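Local coordinates for capsular polysaccharide export system protein KpsC (Thermosulfurimonas dismutans, PDB 6MGB) that probably transfers Kdo sugars from CMP-Kdo, as a beta-2,4 Kdo-transferase, in building the glycolipid anchor of Gram-negative bacterial capsules, at residues L72-L77 with A86-L91. Residues are numbered along the deposited sequence; the frame is centred on the assembly and turned at random.
Sequences LEDGFL and APPLSL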
loop_
_atom_site.group_PDB
_atom_site.type_symbol
_atom_site.label_atom_id
_atom_site.label_comp_id
_atom_site.label_asym_id
_atom_site.label_seq_id
_atom_site.Cartn_x
_atom_site.Cartn_y
_atom_site.Cartn_z
ATOM N N LEU A 72 7.761 9.325 3.580
ATOM C CA LEU A 72 8.391 8.025 3.392
ATOM C C LEU A 72 7.481 6.919 3.912
ATOM O O LEU A 72 6.878 7.050 4.981
ATOM C CB LEU A 72 9.740 7.958 4.113
ATOM C CG LEU A 72 10.688 9.138 3.885
ATOM C CD1 LEU A 72 11.949 8.974 4.716
ATOM C CD2 LEU A 72 11.037 9.286 2.411
ATOM N N GLU A 73 7.381 5.834 3.145
ATOM C CA GLU A 73 6.614 4.663 3.547
ATOM C C GLU A 73 7.276 3.424 2.959
ATOM O O GLU A 73 8.091 3.512 2.036
ATOM C CB GLU A 73 5.151 4.734 3.079
ATOM C CG GLU A 73 4.363 5.971 3.524
ATOM C CD GLU A 73 3.897 5.897 4.968
ATOM O OE1 GLU A 73 3.415 6.927 5.489
ATOM O OE2 GLU A 73 4.004 4.812 5.579
ATOM N N ASP A 74 6.918 2.263 3.502
ATOM C CA ASP A 74 7.322 1.010 2.880
ATOM C C ASP A 74 6.741 0.922 1.477
ATOM O O ASP A 74 5.632 1.395 1.215
ATOM C CB ASP A 74 6.853 -0.183 3.716
ATOM C CG ASP A 74 7.627 -0.328 5.007
ATOM O OD1 ASP A 74 8.795 0.111 5.055
ATOM O OD2 ASP A 74 7.069 -0.885 5.975
ATOM N N GLY A 75 7.501 0.324 0.568
ATOM C CA GLY A 75 7.006 0.095 -0.771
ATOM C C GLY A 75 5.853 -0.890 -0.781
ATOM O O GLY A 75 5.559 -1.573 0.201
ATOM N N PHE A 76 5.179 -0.955 -1.932
ATOM C CA PHE A 76 4.060 -1.880 -2.078
ATOM C C PHE A 76 4.526 -3.330 -2.058
ATOM O O PHE A 76 3.808 -4.203 -1.555
ATOM C CB PHE A 76 3.294 -1.570 -3.364
ATOM C CG PHE A 76 2.547 -0.263 -3.327
ATOM C CD1 PHE A 76 1.733 0.055 -2.252
ATOM C CD2 PHE A 76 2.664 0.648 -4.365
ATOM C CE1 PHE A 76 1.045 1.252 -2.214
ATOM C CE2 PHE A 76 1.980 1.849 -4.330
ATOM C CZ PHE A 76 1.171 2.152 -3.254
ATOM N N LEU A 77 5.711 -3.608 -2.600
ATOM C CA LEU A 77 6.395 -4.883 -2.410
ATOM C C LEU A 77 7.503 -4.645 -1.393
ATOM O O LEU A 77 8.487 -3.963 -1.694
ATOM C CB LEU A 77 6.964 -5.415 -3.723
ATOM C CG LEU A 77 5.986 -5.667 -4.871
ATOM C CD1 LEU A 77 6.725 -6.252 -6.065
ATOM C CD2 LEU A 77 4.856 -6.588 -4.434
ATOM N N ALA A 86 12.355 -7.625 8.765
ATOM C CA ALA A 86 13.441 -7.352 7.835
ATOM C C ALA A 86 13.327 -5.927 7.303
ATOM O O ALA A 86 12.277 -5.294 7.469
ATOM C CB ALA A 86 13.405 -8.361 6.688
ATOM N N PRO A 87 14.366 -5.384 6.673
ATOM C CA PRO A 87 14.257 -4.040 6.105
ATOM C C PRO A 87 13.439 -4.060 4.826
ATOM O O PRO A 87 13.299 -5.112 4.184
ATOM C CB PRO A 87 15.716 -3.652 5.832
ATOM C CG PRO A 87 16.400 -4.945 5.598
ATOM C CD PRO A 87 15.722 -5.940 6.503
ATOM N N PRO A 88 12.886 -2.921 4.419
ATOM C CA PRO A 88 12.079 -2.901 3.194
ATOM C C PRO A 88 12.952 -3.026 1.955
ATOM O O PRO A 88 14.068 -2.504 1.901
ATOM C CB PRO A 88 11.377 -1.541 3.253
ATOM C CG PRO A 88 12.302 -0.684 4.049
ATOM C CD PRO A 88 12.946 -1.595 5.060
ATOM N N LEU A 89 12.431 -3.737 0.956
ATOM C CA LEU A 89 13.125 -3.895 -0.314
ATOM C C LEU A 89 12.812 -2.776 -1.295
ATOM O O LEU A 89 13.561 -2.586 -2.259
ATOM C CB LEU A 89 12.765 -5.244 -0.941
ATOM C CG LEU A 89 13.139 -6.469 -0.102
ATOM C CD1 LEU A 89 12.652 -7.741 -0.775
ATOM C CD2 LEU A 89 14.642 -6.531 0.135
ATOM N N SER A 90 11.721 -2.047 -1.078
ATOM C CA SER A 90 11.430 -0.841 -1.832
ATOM C C SER A 90 10.864 0.193 -0.873
ATOM O O SER A 90 10.335 -0.138 0.191
ATOM C CB SER A 90 10.451 -1.104 -2.983
ATOM O OG SER A 90 9.191 -1.538 -2.506
ATOM N N LEU A 91 10.990 1.457 -1.262
ATOM C CA LEU A 91 10.607 2.572 -0.412
ATOM C C LEU A 91 9.830 3.580 -1.242
ATOM O O LEU A 91 10.224 3.900 -2.367
ATOM C CB LEU A 91 11.841 3.237 0.208
ATOM C CG LEU A 91 11.612 4.188 1.380
ATOM C CD1 LEU A 91 11.304 3.410 2.650
ATOM C CD2 LEU A 91 12.830 5.077 1.567
HETATM O O HOH W 1 7.004 -1.510 -4.242
#
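S90 meets L77 in the loop that follows strand 69-74. Its OG donates to L77 O at 2.7 Å and accepts from water 1 at 2.8 Å. The same water accepts from L77 N at 3.0 Å, so hydroxyl and water together hold both backbone polar groups of L77. Chi1 of 63° sets OG between the backbone N and the carbonyl carbon of S90 and turns it to the bend. OG also lies 3.2 Å from G75 CA, where no side chain intervenes. Beside it, G75 N donates to S90 O at 2.9 Å. One step back, D74 and L91 form an antiparallel non-hydrogen-bonded pair. L91 has CG anti to its backbone N, and its CD1 lies 3.3 Å from E73 O. D74 OD1 rests 3.6 Å from P88 CB, while its OD2 forms a salt bridge with R78. Strand 69-74 continues the parallel part of the mixed sheet through L72 and G48; strand 90-94 pairs onward with R302. The loop itself faces the CMP-binding side: F76 O accepts from the CMP-binding Q248. The buried S90 hydroxyl and one water thus satisfy L77 N and L77 O, which probably helps fix the loop's shape beside the nucleotide site.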